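Local coordinates for uncharacterized protein (Bacillus thuringiensis serovar kurstaki, PDB 4XE7), which is a ParM-type bacterial actin-like protein that probably forms nucleotide-dependent filaments for plasmid segregation, captured here without nucleotide, at residues L262-Y267 / L345-D350; Y321-S326 / I339-M344. All coordinates share one frame; numbering follows the deposited sequence.

Contact 1 (L262-Y267 / L345-D350)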
loop_
_atom_site.group_PDB
_atom_site.type_symbol
_atom_site.label_atom_id
_atom_site.label_comp_id
_atom_site.label_asym_id
_atom_site.label_seq_id
_atom_site.Cartn_x
_atom_site.Cartn_y
_atom_site.Cartn_z
ATOM N N LEU A 262 2.375 6.659 -18.835
ATOM C CA LEU A 262 2.279 8.002 -18.263
ATOM C C LEU A 262 2.510 7.953 -16.744
ATOM O O LEU A 262 1.600 7.619 -15.978
ATOM C CB LEU A 262 0.914 8.634 -18.585
ATOM C CG LEU A 262 0.707 10.082 -18.111
ATOM C CD1 LEU A 262 1.808 11.024 -18.620
ATOM C CD2 LEU A 262 -0.664 10.622 -18.533
ATOM N N GLY A 263 3.729 8.290 -16.319
ATOM C CA GLY A 263 4.138 8.191 -14.924
ATOM C C GLY A 263 4.580 9.542 -14.390
ATOM O O GLY A 263 4.697 10.489 -15.159
ATOM N N THR A 264 4.820 9.640 -13.085
ATOM C CA THR A 264 5.406 10.867 -12.526
ATOM C C THR A 264 6.933 10.952 -12.694
ATOM O O THR A 264 7.512 12.051 -12.600
ATOM C CB THR A 264 5.105 11.009 -11.023
ATOM O OG1 THR A 264 5.550 9.823 -10.344
ATOM C CG2 THR A 264 3.602 11.241 -10.790
ATOM N N ASN A 265 7.565 9.803 -12.937
ATOM C CA ASN A 265 9.022 9.698 -12.978
ATOM C C ASN A 265 9.685 10.772 -13.834
ATOM O O ASN A 265 10.521 11.538 -13.349
ATOM C CB ASN A 265 9.458 8.306 -13.485
ATOM C CG ASN A 265 9.381 7.237 -12.409
ATOM O OD1 ASN A 265 9.256 7.539 -11.217
ATOM N ND2 ASN A 265 9.469 5.978 -12.825
ATOM N N LYS A 266 9.311 10.844 -15.104
ATOM C CA LYS A 266 9.976 11.798 -15.988
ATOM C C LYS A 266 9.745 13.258 -15.573
ATOM O O LYS A 266 10.598 14.100 -15.824
ATOM C CB LYS A 266 9.525 11.577 -17.428
ATOM C CG LYS A 266 9.444 10.101 -17.784
ATOM C CD LYS A 266 9.928 9.822 -19.193
ATOM C CE LYS A 266 10.109 8.332 -19.411
ATOM N NZ LYS A 266 10.487 8.027 -20.817
ATOM N N TYR A 267 8.604 13.555 -14.940
ATOM C CA TYR A 267 8.287 14.932 -14.531
ATOM C C TYR A 267 9.124 15.332 -13.330
ATOM O O TYR A 267 9.624 16.461 -13.235
ATOM C CB TYR A 267 6.785 15.094 -14.220
ATOM C CG TYR A 267 5.919 14.818 -15.428
ATOM C CD1 TYR A 267 5.486 15.859 -16.257
ATOM C CD2 TYR A 267 5.570 13.501 -15.780
ATOM C CE1 TYR A 267 4.705 15.589 -17.394
ATOM C CE2 TYR A 267 4.814 13.226 -16.900
ATOM C CZ TYR A 267 4.373 14.276 -17.703
ATOM O OH TYR A 267 3.613 13.995 -18.818
ATOM N N LEU A 345 2.083 20.845 -12.741
ATOM C CA LEU A 345 0.944 21.234 -13.564
ATOM C C LEU A 345 1.086 20.689 -14.980
ATOM O O LEU A 345 0.084 20.386 -15.633
ATOM C CB LEU A 345 0.783 22.753 -13.579
ATOM C CG LEU A 345 0.471 23.345 -12.212
ATOM C CD1 LEU A 345 0.441 24.868 -12.289
ATOM C CD2 LEU A 345 -0.854 22.810 -11.710
ATOM N N LYS A 346 2.326 20.574 -15.452
ATOM C CA LYS A 346 2.593 19.910 -16.727
ATOM C C LYS A 346 2.094 18.455 -16.663
ATOM O O LYS A 346 1.408 17.954 -17.570
ATOM C CB LYS A 346 4.087 19.968 -17.046
ATOM C CG LYS A 346 4.467 19.527 -18.439
ATOM C CD LYS A 346 5.715 20.265 -18.914
ATOM C CE LYS A 346 6.891 20.053 -17.977
ATOM N NZ LYS A 346 7.920 21.130 -18.128
ATOM N N TYR A 347 2.413 17.794 -15.560
ATOM C CA TYR A 347 1.926 16.437 -15.319
ATOM C C TYR A 347 0.396 16.395 -15.207
ATOM O O TYR A 347 -0.254 15.513 -15.772
ATOM C CB TYR A 347 2.572 15.865 -14.048
ATOM C CG TYR A 347 1.971 14.538 -13.621
ATOM C CD1 TYR A 347 2.325 13.349 -14.259
ATOM C CD2 TYR A 347 1.067 14.473 -12.576
ATOM C CE1 TYR A 347 1.785 12.126 -13.853
ATOM C CE2 TYR A 347 0.519 13.263 -12.171
ATOM C CZ TYR A 347 0.879 12.093 -12.818
ATOM O OH TYR A 347 0.323 10.891 -12.419
ATOM N N ALA A 348 -0.174 17.344 -14.466
ATOM C CA ALA A 348 -1.638 17.428 -14.321
ATOM C C ALA A 348 -2.359 17.571 -15.666
ATOM O O ALA A 348 -3.364 16.923 -15.919
ATOM C CB ALA A 348 -2.012 18.579 -13.426
ATOM N N GLU A 349 -1.826 18.427 -16.520
ATOM C CA GLU A 349 -2.395 18.677 -17.835
ATOM C C GLU A 349 -2.310 17.423 -18.723
ATOM O O GLU A 349 -3.274 17.053 -19.411
ATOM C CB GLU A 349 -1.674 19.876 -18.476
ATOM C CG GLU A 349 -2.286 20.362 -19.785
ATOM C CD GLU A 349 -3.783 20.606 -19.680
ATOM O OE1 GLU A 349 -4.198 21.474 -18.880
ATOM O OE2 GLU A 349 -4.547 19.927 -20.404
ATOM N N ASP A 350 -1.176 16.739 -18.695
ATOM C CA ASP A 350 -1.053 15.506 -19.467
ATOM C C ASP A 350 -1.991 14.418 -18.945
ATOM O O ASP A 350 -2.618 13.695 -19.719
ATOM C CB ASP A 350 0.389 15.018 -19.458
ATOM C CG ASP A 350 1.287 15.902 -20.305
ATOM O OD1 ASP A 350 0.740 16.573 -21.218
ATOM O OD2 ASP A 350 2.513 15.924 -20.063
HETATM O O HOH W 1 1.180 8.506 -13.240
#
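Lys346 meets Tyr267 obliquely, its CG 4.1 Å from Tyr267 CE1, while its ammonium end makes a long, weak ion pair with Glu270 on the same helix as Tyr267. Tyr347 comes next and has the largest share of the buried area. Its CA and CB sit over one face of the Tyr267 ring: CB is 3.8 Å from the ring centroid, a CH-pi contact. Chi1 of 172° sets Tyr347 CG anti to the backbone N, beside the carbonyl carbon. The ring turns an edge to that same face, CD1 coming to 3.6 Å from Tyr267 CD2; centroids 5.2 Å apart and planes at 74° define a T-shaped pair. One face of Tyr347 receives the methyl of Thr264, whose CG2 stands 3.9 Å from the ring centroid, displaced toward the CZ rim. The phenol reaches further, donating to a water (Tyr347 OH to water 1 O, 2.7 Å) that in turn donates to Leu262 O. One turn on, Asp350 accepts a short hydrogen bond from Tyr267 OH to OD2, 2.5 Å, on the anti side of the carboxylate and 19° out of its plane; Leu262 CD2 packs against Asp350 O at 3.8 Å. Backbone bonds from Thr264 to Gly238 and Asn265 to Ala239 tie this turn to the loop after strand 232-237. The arrangement is a strand-to-helix connection, from strand 251-260 into helix 265-279, packed on a long helix in an actin-like fold.

Contact 2 (Y321-S326 / I339-M344); sequences YKPTFS and IVMDGM
The loop that leads from helix 300-317 into strand 326-329 docks here on the first turns of helix 337-362, in a buried, wholly apolar contact without a hydrogen bond between the two segments. Phe325 is the centre of it. Its CG is anti to the carbonyl carbon (chi1 -58°), and one ring face lies against Val340. The Val340 CG1 methyl stands over the middle of that face, 3.8 Å from the centroid and only 5° off the normal, which identifies a well-centred CH-pi contact; the second methyl, CG2, reaches the Phe325 CB instead. Two methionines meet the far part of the ring in different ways. Met341 bends at chi2 and chi3, and its CE comes in at the ring edge near the plane, 3.9 Å from Phe325 CE2. The same methyl also touches Pro323, CE to CG 4.0 Å, so it bridges two residues of the loop. Strands 326-329 and 332-335 intervene between the segments, and Phe325 N is hydrogen-bonded to Thr337 OG1 beside the start of the helix, while a backbone bond joins Phe325 to Val336, consistent with a hairpin that brings the chain back beside Phe325. Met344, extended beyond CG, meets Phe325 tip to tip: Met344 CE is 3.5 Å from Phe325 CZ, and SD lies 4.9 Å from the centroid, 48° off the normal, an oblique Met-aromatic contact. Helix 300-317 joins the same cluster, with Val308 touching Met344 and both Glu311 and Met315 touching Pro323.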
loop_
_atom_site.group_PDB
_atom_site.type_symbol
_atom_site.label_atom_id
_atom_site.label_comp_id
_atom_site.label_asym_id
_atom_site.label_seq_id
_atom_site.Cartn_x
_atom_site.Cartn_y
_atom_site.Cartn_z
ATOM N N TYR A 321 -4.900 27.393 0.587
ATOM C CA TYR A 321 -3.487 27.427 0.948
ATOM C C TYR A 321 -2.601 27.524 -0.302
ATOM O O TYR A 321 -2.807 26.818 -1.282
ATOM C CB TYR A 321 -3.110 26.212 1.795
ATOM C CG TYR A 321 -1.633 26.163 2.083
ATOM C CD1 TYR A 321 -1.031 27.109 2.918
ATOM C CD2 TYR A 321 -0.830 25.200 1.492
ATOM C CE1 TYR A 321 0.329 27.079 3.168
ATOM C CE2 TYR A 321 0.528 25.156 1.742
ATOM C CZ TYR A 321 1.108 26.091 2.575
ATOM O OH TYR A 321 2.464 26.041 2.800
ATOM N N LYS A 322 -1.648 28.448 -0.275
ATOM C CA LYS A 322 -0.717 28.619 -1.380
ATOM C C LYS A 322 0.615 28.007 -0.984
ATOM O O LYS A 322 1.249 28.477 -0.034
ATOM C CB LYS A 322 -0.538 30.097 -1.729
ATOM C CG LYS A 322 -1.822 30.807 -2.161
ATOM C CD LYS A 322 -2.392 30.188 -3.436
ATOM C CE LYS A 322 -3.410 31.116 -4.093
ATOM N NZ LYS A 322 -4.614 31.321 -3.230
ATOM N N PRO A 323 1.055 26.977 -1.720
ATOM C CA PRO A 323 2.239 26.225 -1.292
ATOM C C PRO A 323 3.570 26.938 -1.526
ATOM O O PRO A 323 3.708 27.750 -2.432
ATOM C CB PRO A 323 2.161 24.954 -2.142
ATOM C CG PRO A 323 1.462 25.380 -3.382
ATOM C CD PRO A 323 0.442 26.395 -2.929
ATOM N N THR A 324 4.555 26.598 -0.708
ATOM C CA THR A 324 5.927 27.033 -0.924
ATOM C C THR A 324 6.824 25.811 -0.877
ATOM O O THR A 324 6.814 25.079 0.106
ATOM C CB THR A 324 6.384 28.063 0.141
ATOM O OG1 THR A 324 5.680 29.290 -0.057
ATOM C CG2 THR A 324 7.896 28.323 0.054
ATOM N N PHE A 325 7.576 25.567 -1.946
ATOM C CA PHE A 325 8.554 24.489 -1.928
ATOM C C PHE A 325 9.964 25.072 -1.741
ATOM O O PHE A 325 10.534 25.718 -2.632
ATOM C CB PHE A 325 8.445 23.648 -3.187
ATOM C CG PHE A 325 7.082 23.062 -3.381
ATOM C CD1 PHE A 325 6.738 21.851 -2.791
ATOM C CD2 PHE A 325 6.117 23.750 -4.101
ATOM C CE1 PHE A 325 5.470 21.324 -2.949
ATOM C CE2 PHE A 325 4.837 23.216 -4.271
ATOM C CZ PHE A 325 4.514 22.012 -3.700
ATOM N N SER A 326 10.504 24.853 -0.554
ATOM C CA SER A 326 11.800 25.394 -0.186
ATOM C C SER A 326 12.772 24.267 0.080
ATOM O O SER A 326 12.544 23.431 0.952
ATOM C CB SER A 326 11.678 26.297 1.040
ATOM O OG SER A 326 12.924 26.427 1.695
ATOM N N ILE A 339 9.637 26.034 -9.986
ATOM C CA ILE A 339 10.150 24.840 -10.657
ATOM C C ILE A 339 9.288 23.604 -10.383
ATOM O O ILE A 339 8.964 22.844 -11.299
ATOM C CB ILE A 339 11.598 24.575 -10.221
ATOM C CG1 ILE A 339 12.500 25.702 -10.731
ATOM C CG2 ILE A 339 12.078 23.220 -10.693
ATOM C CD1 ILE A 339 13.881 25.718 -10.095
ATOM N N VAL A 340 8.906 23.423 -9.124
ATOM C CA VAL A 340 8.118 22.260 -8.734
ATOM C C VAL A 340 6.699 22.391 -9.290
ATOM O O VAL A 340 6.201 21.467 -9.925
ATOM C CB VAL A 340 8.076 22.078 -7.188
ATOM C CG1 VAL A 340 7.058 20.984 -6.776
ATOM C CG2 VAL A 340 9.472 21.784 -6.643
ATOM N N MET A 341 6.060 23.543 -9.081
ATOM C CA MET A 341 4.683 23.760 -9.581
ATOM C C MET A 341 4.601 23.585 -11.105
ATOM O O MET A 341 3.609 23.041 -11.608
ATOM C CB MET A 341 4.155 25.151 -9.161
ATOM C CG MET A 341 2.666 25.366 -9.392
ATOM S SD MET A 341 1.560 24.139 -8.625
ATOM C CE MET A 341 2.247 23.981 -7.036
ATOM N N ASP A 342 5.646 23.999 -11.831
ATOM C CA ASP A 342 5.710 23.799 -13.297
ATOM C C ASP A 342 5.609 22.330 -13.716
ATOM O O ASP A 342 4.873 21.974 -14.646
ATOM C CB ASP A 342 7.015 24.361 -13.877
ATOM C CG ASP A 342 6.981 25.870 -14.065
ATOM O OD1 ASP A 342 5.887 26.465 -13.942
ATOM O OD2 ASP A 342 8.055 26.456 -14.338
ATOM N N GLY A 343 6.387 21.489 -13.053
ATOM C CA GLY A 343 6.374 20.065 -13.324
ATOM C C GLY A 343 5.075 19.427 -12.858
ATOM O O GLY A 343 4.530 18.570 -13.556
ATOM N N MET A 344 4.575 19.834 -11.686
ATOM C CA MET A 344 3.276 19.340 -11.205
ATOM C C MET A 344 2.122 19.635 -12.195
ATOM O O MET A 344 1.270 18.792 -12.450
ATOM C CB MET A 344 2.931 19.955 -9.849
ATOM C CG MET A 344 3.736 19.466 -8.663
ATOM S SD MET A 344 3.293 20.398 -7.174
ATOM C CE MET A 344 3.975 19.303 -5.926
#

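Both contacts use helix 337-362, with contact 2 on residues 339-344 and contact 1 on the next six, 345-350; their centres lie about 14 Å apart. They touch directly, Tyr267 CD1 packing 3.9 Å from Gly343 O, so the aromatic ring of contact 1 rests partly on the turn that contact 2 uses. Both segments of contact 2 fall within the residues that separate the two segments of contact 1. Val340 connects the two regions as well, since it also touches Ile271 of helix 265-279, the helix that Tyr267 belongs to. Contact 1 includes a direct hydrogen bond and a water bridge, whereas contact 2 has no hydrogen bond across it. No nucleotide is bound in this apo form.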